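Local coordinates for protein putative cytochrome P450 120 (Synechocystis sp., PDB 2VE3) that binds haem and retinoic acid, and probably acts as a monooxygenase of the cytochrome P450 family, at residues 150-155 with 172-177; 155-158 with 164-167; 277-282 with 363-368; 302-307 with 400-405. One frame throughout, in Å; residues are numbered along the deposited sequence.

Interaction 1. Residues 150-155 with 172-177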
# COMPACT_ATOMS: atom_id res chain seq x y z
N MET A 150 8.53 2.32 -13.14
CA MET A 150 7.23 2.60 -13.73
C MET A 150 6.25 3.23 -12.74
O MET A 150 5.71 4.30 -13.02
CB MET A 150 6.62 1.35 -14.34
CG MET A 150 5.29 1.59 -15.08
SD MET A 150 4.35 0.08 -15.39
CE MET A 150 4.00 -0.44 -13.72
N THR A 151 6.03 2.58 -11.59
CA THR A 151 4.99 3.05 -10.67
C THR A 151 5.32 4.43 -10.12
O THR A 151 4.42 5.24 -9.92
CB THR A 151 4.70 2.10 -9.47
OG1 THR A 151 5.86 1.98 -8.64
CG2 THR A 151 4.24 0.74 -9.94
N PHE A 152 6.61 4.69 -9.86
CA PHE A 152 7.03 6.05 -9.48
C PHE A 152 6.69 7.05 -10.58
O PHE A 152 6.13 8.10 -10.31
CB PHE A 152 8.52 6.16 -9.09
CG PHE A 152 8.89 7.54 -8.59
CD1 PHE A 152 8.46 7.98 -7.34
CD2 PHE A 152 9.61 8.42 -9.38
CE1 PHE A 152 8.76 9.27 -6.88
CE2 PHE A 152 9.92 9.70 -8.93
CZ PHE A 152 9.49 10.12 -7.69
N ASP A 153 7.02 6.70 -11.83
CA ASP A 153 6.71 7.52 -12.99
C ASP A 153 5.24 7.87 -13.13
O ASP A 153 4.92 8.99 -13.50
CB ASP A 153 7.18 6.84 -14.28
CG ASP A 153 8.65 7.11 -14.59
OD1 ASP A 153 9.41 7.39 -13.64
OD2 ASP A 153 9.02 7.02 -15.78
N VAL A 154 4.35 6.91 -12.87
CA VAL A 154 2.91 7.13 -12.95
C VAL A 154 2.48 8.11 -11.84
O VAL A 154 1.71 9.05 -12.09
CB VAL A 154 2.11 5.80 -12.86
CG1 VAL A 154 0.62 6.04 -12.78
CG2 VAL A 154 2.40 4.92 -14.07
N ALA A 155 2.99 7.87 -10.63
CA ALA A 155 2.60 8.63 -9.47
C ALA A 155 3.10 10.06 -9.59
O ALA A 155 2.33 11.00 -9.38
CB ALA A 155 3.11 7.97 -8.20
N PRO A 172 15.73 8.26 -7.22
CA PRO A 172 16.82 7.85 -6.32
C PRO A 172 16.60 8.28 -4.86
O PRO A 172 16.85 7.48 -3.94
CB PRO A 172 18.03 8.58 -6.90
CG PRO A 172 17.71 8.75 -8.35
CD PRO A 172 16.25 8.94 -8.43
N TRP A 173 16.16 9.51 -4.66
CA TRP A 173 15.86 10.04 -3.33
C TRP A 173 14.70 9.30 -2.65
O TRP A 173 14.79 8.94 -1.48
CB TRP A 173 15.57 11.55 -3.40
CG TRP A 173 16.79 12.41 -3.65
CD1 TRP A 173 18.10 12.08 -3.39
CD2 TRP A 173 16.80 13.74 -4.16
NE1 TRP A 173 18.93 13.13 -3.73
CE2 TRP A 173 18.16 14.16 -4.21
CE3 TRP A 173 15.81 14.63 -4.59
CZ2 TRP A 173 18.55 15.42 -4.67
CZ3 TRP A 173 16.19 15.88 -5.05
CH2 TRP A 173 17.56 16.27 -5.08
N PHE A 174 13.60 9.09 -3.38
CA PHE A 174 12.46 8.37 -2.84
C PHE A 174 12.78 6.95 -2.42
O PHE A 174 12.30 6.48 -1.39
CB PHE A 174 11.30 8.38 -3.84
CG PHE A 174 10.08 9.08 -3.32
CD1 PHE A 174 9.16 8.40 -2.54
CD2 PHE A 174 9.86 10.42 -3.60
CE1 PHE A 174 8.03 9.03 -2.06
CE2 PHE A 174 8.73 11.08 -3.11
CZ PHE A 174 7.81 10.38 -2.34
N GLU A 175 13.63 6.29 -3.18
CA GLU A 175 14.07 4.93 -2.89
C GLU A 175 14.81 4.85 -1.56
O GLU A 175 14.57 3.94 -0.76
CB GLU A 175 14.91 4.38 -4.05
CG GLU A 175 14.13 4.35 -5.35
CD GLU A 175 13.00 3.32 -5.33
OE1 GLU A 175 11.81 3.69 -5.10
OE2 GLU A 175 13.32 2.14 -5.53
N THR A 176 15.69 5.83 -1.34
CA THR A 176 16.38 6.01 -0.07
C THR A 176 15.43 6.41 1.09
O THR A 176 15.53 5.88 2.19
CB THR A 176 17.49 7.07 -0.23
OG1 THR A 176 18.31 6.71 -1.36
CG2 THR A 176 18.36 7.16 1.00
N TYR A 177 14.54 7.36 0.82
CA TYR A 177 13.50 7.75 1.78
C TYR A 177 12.70 6.52 2.27
O TYR A 177 12.62 6.26 3.46
CB TYR A 177 12.60 8.80 1.12
CG TYR A 177 11.36 9.17 1.91
CD1 TYR A 177 11.44 10.04 2.99
CD2 TYR A 177 10.11 8.67 1.56
CE1 TYR A 177 10.32 10.38 3.72
CE2 TYR A 177 8.98 9.01 2.28
CZ TYR A 177 9.10 9.85 3.36
OH TYR A 177 7.97 10.20 4.08
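Phe152 and Phe174 meet ring to ring, but not symmetrically. CE1 of Phe152 lies over one face of the Phe174 ring, where its closest neighbour is CD2 of Phe174 at 3.6 Å; relative to the Phe152 ring, that carbon approaches obliquely. The planes are inclined by 48°, an oblique pairing with centroids 5.4 Å apart. A second aromatic neighbour, His256, meets Phe152 edge-to-face. The two helices joined here are 143-159 and 170-181, the E and F helices of the P450 fold, and His256 belongs to the long helix 241-272, which passes close to both. With the CA atoms of Phe152 and Phe174 8.9 Å apart, two phenylalanines are long enough to meet midway, and they bring no polar group into a buried place. CG of Phe152 is anti to the backbone N (chi1 -175°), which carries the ring out so that CE1 meets Phe174. Phe174 also packs on Leu249, Leu252 and Phe253 of helix 241-272 and on Leu203 of helix 192-215. Polar atoms near the rings have partners as well: His256 NE2 bonds Glu175 OE1, and His256 ND1 bonds Thr151 OG1.

Interaction 2. Residues 155-158 with 164-167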
# COMPACT_ATOMS: atom_id res chain seq x y z
N ALA A 155 2.99 7.87 -10.63
CA ALA A 155 2.60 8.63 -9.47
C ALA A 155 3.10 10.06 -9.59
O ALA A 155 2.33 11.00 -9.38
CB ALA A 155 3.11 7.97 -8.20
N ALA A 156 4.38 10.24 -9.94
CA ALA A 156 4.95 11.58 -10.11
C ALA A 156 4.18 12.33 -11.19
O ALA A 156 3.79 13.49 -11.01
CB ALA A 156 6.43 11.52 -10.42
N THR A 157 3.93 11.65 -12.30
CA THR A 157 3.20 12.22 -13.44
C THR A 157 1.78 12.66 -13.11
O THR A 157 1.43 13.81 -13.37
CB THR A 157 3.19 11.24 -14.64
OG1 THR A 157 4.54 11.03 -15.07
CG2 THR A 157 2.36 11.79 -15.83
N LEU A 158 0.98 11.76 -12.56
CA LEU A 158 -0.44 12.04 -12.35
C LEU A 158 -0.74 12.94 -11.15
O LEU A 158 -1.78 13.62 -11.13
CB LEU A 158 -1.25 10.73 -12.24
CG LEU A 158 -1.39 9.89 -13.52
CD1 LEU A 158 -2.01 8.57 -13.15
CD2 LEU A 158 -2.23 10.60 -14.59
N VAL A 164 7.72 17.54 -14.37
CA VAL A 164 8.18 17.15 -13.03
C VAL A 164 8.82 15.75 -13.02
O VAL A 164 9.86 15.53 -12.39
CB VAL A 164 6.99 17.17 -12.03
CG1 VAL A 164 7.46 16.83 -10.63
CG2 VAL A 164 6.28 18.55 -12.07
N SER A 165 8.19 14.83 -13.76
CA SER A 165 8.58 13.40 -13.77
C SER A 165 9.95 13.11 -14.39
O SER A 165 10.65 12.20 -13.95
CB SER A 165 7.50 12.55 -14.46
OG SER A 165 7.81 11.17 -14.39
N GLN A 166 10.33 13.88 -15.41
CA GLN A 166 11.59 13.65 -16.12
C GLN A 166 12.75 14.38 -15.44
O GLN A 166 13.54 15.05 -16.12
CB GLN A 166 11.45 14.07 -17.58
N ASN A 167 12.86 14.23 -14.12
CA ASN A 167 13.70 15.14 -13.33
C ASN A 167 14.38 14.69 -12.03
O ASN A 167 13.80 14.76 -10.95
CB ASN A 167 12.93 16.47 -13.08
CG ASN A 167 12.96 16.94 -11.60
OD1 ASN A 167 14.03 17.08 -10.98
ND2 ASN A 167 11.77 17.20 -11.05
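Thr157 and Ser165 make the polar link: Ser165 OG donates to Thr157 OG1 at 3.3 Å, a weak bond. The threonine hydroxyl has a stronger partner one turn back in its own helix, the carbonyl oxygen of Asp153. This use of a helical threonine follows from its first torsion: OG1 stands beside the backbone N, anti to the carbonyl carbon (chi1 -63°), and so faces the preceding turn. OG1 gives its own bond to Asp153 O and accepts the weak one from Ser165 OG.

The remaining contacts are van der Waals ones, and the small side chains allow the backbones to come close. Ser165 CB lies 3.4 Å from Thr157 OG1, while the methyl of Ala156 reaches only to 4.2 Å from Ser165 OG. Both Ala156 and Ser165 direct their CB atoms at the opposing backbone, and their CA atoms come within 5.5 Å of each other, a spacing that suits alanine and serine. In the P450 fold this is where the chain leaves the E helix, 143-159, and folds back through the short helix 162-165 on its way to the F helix, 170-181. Thr157 also packs on Ile127 of helix 121-137.

Local bonds shape the turn that follows. Gln166 is the centre of an inverse gamma turn, spanned by a weak bond from Asn167 N to Ser165 O at 3.0 Å. Asparagine suits the next position because its short amide can reach back to the main chain: ND2 of Asn167 donates to Val164 O at 2.9 Å, in the carbonyl plane and on a lone pair, though with a bent N-H...O angle of 138°.

Interaction 3. Residues 277-282 with 363-368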
# COMPACT_ATOMS: atom_id res chain seq x y z
N ARG A 277 -4.45 -16.67 -16.18
CA ARG A 277 -3.99 -15.69 -17.16
C ARG A 277 -4.81 -15.74 -18.46
O ARG A 277 -5.19 -14.69 -19.00
CB ARG A 277 -2.50 -15.94 -17.44
CG ARG A 277 -1.80 -14.91 -18.32
CD ARG A 277 -0.31 -15.01 -18.08
NE ARG A 277 0.41 -15.83 -19.05
CZ ARG A 277 1.47 -16.59 -18.77
NH1 ARG A 277 1.92 -16.69 -17.53
NH2 ARG A 277 2.06 -17.28 -19.73
N GLU A 278 -5.08 -16.95 -18.95
CA GLU A 278 -5.87 -17.14 -20.16
C GLU A 278 -7.34 -16.73 -20.02
O GLU A 278 -7.92 -16.21 -20.95
CB GLU A 278 -5.81 -18.60 -20.62
CG GLU A 278 -4.51 -19.01 -21.26
CD GLU A 278 -4.35 -18.47 -22.68
OE1 GLU A 278 -5.34 -17.96 -23.26
OE2 GLU A 278 -3.21 -18.55 -23.20
N ARG A 279 -7.94 -17.01 -18.86
CA ARG A 279 -9.32 -16.63 -18.60
C ARG A 279 -9.49 -15.11 -18.59
O ARG A 279 -10.53 -14.60 -19.01
CB ARG A 279 -9.83 -17.22 -17.29
CG ARG A 279 -9.88 -18.75 -17.24
CD ARG A 279 -10.70 -19.23 -16.04
NE ARG A 279 -12.03 -18.63 -16.03
CZ ARG A 279 -12.84 -18.57 -14.97
NH1 ARG A 279 -12.45 -19.07 -13.79
NH2 ARG A 279 -14.04 -18.00 -15.08
N VAL A 280 -8.48 -14.40 -18.09
CA VAL A 280 -8.44 -12.93 -18.15
C VAL A 280 -8.40 -12.48 -19.61
O VAL A 280 -9.11 -11.55 -20.01
CB VAL A 280 -7.21 -12.34 -17.37
CG1 VAL A 280 -7.06 -10.84 -17.62
CG2 VAL A 280 -7.34 -12.60 -15.89
N ARG A 281 -7.57 -13.16 -20.40
CA ARG A 281 -7.39 -12.86 -21.81
C ARG A 281 -8.67 -13.13 -22.60
O ARG A 281 -9.02 -12.37 -23.48
CB ARG A 281 -6.21 -13.65 -22.38
CG ARG A 281 -5.76 -13.18 -23.77
CD ARG A 281 -4.41 -13.80 -24.19
NE ARG A 281 -3.28 -13.22 -23.47
CZ ARG A 281 -2.34 -13.91 -22.82
NH1 ARG A 281 -2.35 -15.24 -22.77
NH2 ARG A 281 -1.35 -13.26 -22.21
N GLN A 282 -9.34 -14.24 -22.27
CA GLN A 282 -10.60 -14.63 -22.89
C GLN A 282 -11.66 -13.56 -22.61
O GLN A 282 -12.51 -13.28 -23.46
CB GLN A 282 -11.04 -16.00 -22.35
CG GLN A 282 -12.40 -16.48 -22.89
CD GLN A 282 -12.92 -17.77 -22.24
OE1 GLN A 282 -13.42 -18.67 -22.94
NE2 GLN A 282 -12.83 -17.87 -20.91
N ASP A 363 -6.68 -18.56 -5.58
CA ASP A 363 -7.97 -18.95 -6.17
C ASP A 363 -8.98 -17.78 -6.29
O ASP A 363 -9.66 -17.46 -5.33
CB ASP A 363 -8.58 -20.10 -5.36
CG ASP A 363 -9.96 -20.51 -5.85
OD1 ASP A 363 -10.28 -20.36 -7.07
OD2 ASP A 363 -10.74 -20.97 -4.98
N PRO A 364 -9.02 -17.12 -7.45
CA PRO A 364 -9.99 -16.09 -7.80
C PRO A 364 -11.49 -16.44 -7.56
O PRO A 364 -12.28 -15.54 -7.29
CB PRO A 364 -9.71 -15.87 -9.28
CG PRO A 364 -8.24 -16.10 -9.38
CD PRO A 364 -8.03 -17.30 -8.52
N GLU A 365 -11.83 -17.73 -7.66
CA GLU A 365 -13.20 -18.21 -7.47
C GLU A 365 -13.76 -17.98 -6.06
O GLU A 365 -14.92 -18.24 -5.83
CB GLU A 365 -13.32 -19.71 -7.80
CG GLU A 365 -12.85 -20.11 -9.18
CD GLU A 365 -13.68 -19.50 -10.29
OE1 GLU A 365 -14.92 -19.61 -10.24
OE2 GLU A 365 -13.09 -18.90 -11.21
N ARG A 366 -12.93 -17.51 -5.13
CA ARG A 366 -13.41 -17.14 -3.80
C ARG A 366 -14.27 -15.88 -3.89
O ARG A 366 -15.16 -15.67 -3.06
CB ARG A 366 -12.25 -16.89 -2.82
CG ARG A 366 -11.21 -17.99 -2.67
CD ARG A 366 -10.04 -17.48 -1.80
NE ARG A 366 -8.85 -18.34 -1.80
CZ ARG A 366 -8.67 -19.40 -1.01
NH1 ARG A 366 -9.62 -19.78 -0.17
NH2 ARG A 366 -7.55 -20.11 -1.08
N PHE A 367 -14.01 -15.06 -4.91
CA PHE A 367 -14.70 -13.77 -5.05
C PHE A 367 -15.82 -13.79 -6.12
O PHE A 367 -16.47 -12.76 -6.37
CB PHE A 367 -13.67 -12.63 -5.26
CG PHE A 367 -12.73 -12.49 -4.09
CD1 PHE A 367 -13.08 -11.71 -2.99
CD2 PHE A 367 -11.53 -13.20 -4.06
CE1 PHE A 367 -12.25 -11.62 -1.90
CE2 PHE A 367 -10.69 -13.11 -2.98
CZ PHE A 367 -11.06 -12.31 -1.88
N THR A 368 -16.02 -14.96 -6.72
CA THR A 368 -17.15 -15.26 -7.61
C THR A 368 -18.40 -15.16 -6.78
O THR A 368 -18.41 -15.68 -5.66
CB THR A 368 -17.04 -16.71 -8.18
OG1 THR A 368 -15.95 -16.79 -9.10
CG2 THR A 368 -18.32 -17.17 -8.90
O HOH W 1 -16.09 -17.98 -12.68
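Arg279 and Glu365 form a surface salt bridge, with NH1 of Arg279 donating to OE2 of Glu365 at 2.7 Å. Glu365 is the glutamate of the Pro-Glu-Arg-Phe sequence, residues 364-367, the PERF motif of cytochromes P450; Arg279 projects from helix 274-285, the J helix. The oxygen is at the edge of the guanidinium and close to its plane, but the nitrogen reaches OE2 on the syn side from 35° out of the carboxylate plane. The guanidinium and carboxylate planes are 31° apart, and one direct bond joins them. A water completes the link, accepting from Arg279 NH2 at 3.2 Å and donating to Glu365 OE1 at the same distance.

Length and flexibility suit both residues, since the backbones are far apart: even the nearest CA atoms, those of Arg279 and Pro364, are separated by 10.8 Å. Glu365 folds at chi2 (-64°), which brings its carboxylate round to the arginine. Tyr303 of helix 302-314 touches both side chains and joins the J helix to the motif by packing.

The motif is anchored further in by its arginine: Arg366 forms a salt bridge with Glu310 of the K helix, the pairing of the PERF arginine with the ExxR glutamate that is characteristic of cytochromes P450. Pro364 opens a short 3-10 turn, and Asp363, just before it, forms an Asx turn: its OD1 accepts from the backbone N of Glu365 at 3.1 Å, met from well above the carboxylate plane.

Interaction 4. Residues 302-307 with 400-405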
# COMPACT_ATOMS: atom_id res chain seq x y z
N PRO A 302 -15.32 -8.10 -14.96
CA PRO A 302 -15.69 -8.76 -13.70
C PRO A 302 -14.75 -9.90 -13.26
O PRO A 302 -14.53 -10.06 -12.05
CB PRO A 302 -17.09 -9.32 -14.00
CG PRO A 302 -17.14 -9.45 -15.48
CD PRO A 302 -16.40 -8.23 -15.96
N TYR A 303 -14.26 -10.70 -14.19
CA TYR A 303 -13.35 -11.77 -13.81
C TYR A 303 -11.98 -11.23 -13.38
O TYR A 303 -11.41 -11.72 -12.41
CB TYR A 303 -13.18 -12.81 -14.93
CG TYR A 303 -12.25 -13.92 -14.51
CD1 TYR A 303 -12.66 -14.86 -13.58
CD2 TYR A 303 -10.94 -13.99 -15.02
CE1 TYR A 303 -11.81 -15.87 -13.18
CE2 TYR A 303 -10.08 -14.99 -14.60
CZ TYR A 303 -10.52 -15.92 -13.70
OH TYR A 303 -9.69 -16.92 -13.30
N LEU A 304 -11.45 -10.23 -14.09
CA LEU A 304 -10.20 -9.59 -13.69
C LEU A 304 -10.36 -8.96 -12.31
O LEU A 304 -9.47 -9.09 -11.46
CB LEU A 304 -9.74 -8.54 -14.72
CG LEU A 304 -8.48 -7.72 -14.40
CD1 LEU A 304 -7.25 -8.62 -14.19
CD2 LEU A 304 -8.18 -6.69 -15.47
N ASP A 305 -11.50 -8.32 -12.08
CA ASP A 305 -11.88 -7.85 -10.75
C ASP A 305 -11.62 -8.90 -9.66
O ASP A 305 -11.03 -8.58 -8.62
CB ASP A 305 -13.35 -7.43 -10.70
CG ASP A 305 -13.59 -6.04 -11.25
OD1 ASP A 305 -12.64 -5.33 -11.65
OD2 ASP A 305 -14.77 -5.66 -11.31
N GLN A 306 -12.09 -10.14 -9.89
CA GLN A 306 -11.88 -11.26 -8.95
C GLN A 306 -10.41 -11.62 -8.71
O GLN A 306 -10.00 -11.88 -7.58
CB GLN A 306 -12.58 -12.51 -9.46
CG GLN A 306 -14.10 -12.49 -9.31
CD GLN A 306 -14.71 -13.82 -9.74
OE1 GLN A 306 -14.21 -14.90 -9.39
NE2 GLN A 306 -15.78 -13.74 -10.52
N VAL A 307 -9.65 -11.69 -9.79
CA VAL A 307 -8.21 -12.02 -9.74
C VAL A 307 -7.48 -10.98 -8.87
O VAL A 307 -6.61 -11.32 -8.04
CB VAL A 307 -7.63 -12.07 -11.17
CG1 VAL A 307 -6.12 -12.19 -11.16
CG2 VAL A 307 -8.27 -13.21 -11.94
N GLU A 400 -4.89 1.47 -11.56
CA GLU A 400 -3.56 1.17 -12.09
C GLU A 400 -3.32 -0.34 -12.21
O GLU A 400 -2.68 -0.78 -13.16
CB GLU A 400 -2.45 1.83 -11.25
CG GLU A 400 -1.08 1.78 -11.92
CD GLU A 400 0.02 2.53 -11.20
OE1 GLU A 400 -0.26 3.52 -10.47
OE2 GLU A 400 1.20 2.14 -11.39
N MET A 401 -3.82 -1.11 -11.26
CA MET A 401 -3.72 -2.56 -11.31
C MET A 401 -4.49 -3.11 -12.51
O MET A 401 -4.00 -3.98 -13.24
CB MET A 401 -4.26 -3.16 -10.01
CG MET A 401 -3.34 -3.00 -8.80
SD MET A 401 -3.94 -3.85 -7.33
CE MET A 401 -5.12 -2.65 -6.69
N LYS A 402 -5.69 -2.59 -12.74
CA LYS A 402 -6.55 -3.09 -13.82
C LYS A 402 -5.99 -2.74 -15.18
O LYS A 402 -5.86 -3.60 -16.03
CB LYS A 402 -7.98 -2.57 -13.67
CG LYS A 402 -9.02 -3.63 -13.92
CD LYS A 402 -10.40 -3.05 -14.19
CE LYS A 402 -11.17 -2.80 -12.91
NZ LYS A 402 -12.64 -3.00 -13.13
N LEU A 403 -5.63 -1.48 -15.40
CA LEU A 403 -4.97 -1.07 -16.65
C LEU A 403 -3.71 -1.88 -16.95
O LEU A 403 -3.56 -2.38 -18.05
CB LEU A 403 -4.66 0.43 -16.65
CG LEU A 403 -4.15 1.20 -17.89
CD1 LEU A 403 -4.77 0.77 -19.21
CD2 LEU A 403 -4.41 2.67 -17.68
N PHE A 404 -2.82 -2.01 -15.96
CA PHE A 404 -1.56 -2.75 -16.14
C PHE A 404 -1.82 -4.23 -16.47
O PHE A 404 -1.21 -4.78 -17.37
CB PHE A 404 -0.68 -2.66 -14.89
CG PHE A 404 0.58 -3.46 -14.99
CD1 PHE A 404 1.72 -2.91 -15.55
CD2 PHE A 404 0.63 -4.77 -14.54
CE1 PHE A 404 2.91 -3.65 -15.65
CE2 PHE A 404 1.80 -5.52 -14.63
CZ PHE A 404 2.95 -4.96 -15.18
N ALA A 405 -2.70 -4.84 -15.69
CA ALA A 405 -3.08 -6.22 -15.88
C ALA A 405 -3.58 -6.41 -17.31
O ALA A 405 -3.20 -7.39 -17.98
CB ALA A 405 -4.16 -6.60 -14.88
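Lys402 touches helix 302-314 in two ways, through its charge and through its aliphatic stem. NZ of Lys402 donates to OD1 of Asp305 at 2.8 Å in a salt bridge, using the syn lone pair of that oxygen. Nearer the backbone, CG of Lys402 packs on CD2 of Leu304 at 3.5 Å. The other leucine branch, CD1, meets the methyl of Ala405 at 3.8 Å; the small alanine lets Leu304 settle against the helix surface beside the lysine stem. Leucine suits this buried spot because its forked end serves both neighbours at once.

Torsions set up the double role of the lysine. Its chain bends at chi3 (-87°) and again at chi4, which sets NZ beside OD1 of Asp305. The ammonium is also gripped by the carbonyl oxygen of Leu298, so two oxygens fix its place. Asp305 sits in the first turn of its helix, where a negative charge is probably favoured by the helix dipole. That helix start is itself positioned by Glu283 of helix 274-285, whose carboxylate oxygens accept from the backbone N atoms of Tyr303 and Leu304. On the other partner, Met401 touches the haem. The axes of the two segments approach to 10.7 Å, with 114° between their N-to-C directions; they belong to the K helix and the L helix of the cytochrome P450 core, the L helix lying beside the haem.

In the fold
Interactions 1 and 2 share Ala155 on helix 143-159 and have centres 9 Å apart, whereas interactions 3 and 4 form a second cluster, with centres 10 Å apart and segments that alternate along the chain. Glu400 and Phe404 connect the clusters: the helix of 400-405 packs on Thr151, Val154 and Met150 of interaction 1, although the centres of interactions 1 and 4 are 23 Å apart. The side chain of Phe174 in interaction 1 is about 10 Å from both the haem and the retinoic acid, and those of Ala156 in interaction 2 and Lys402 in interaction 4 are each about 11 Å from the haem. Interaction 3 is a surface contact, away from the pocket.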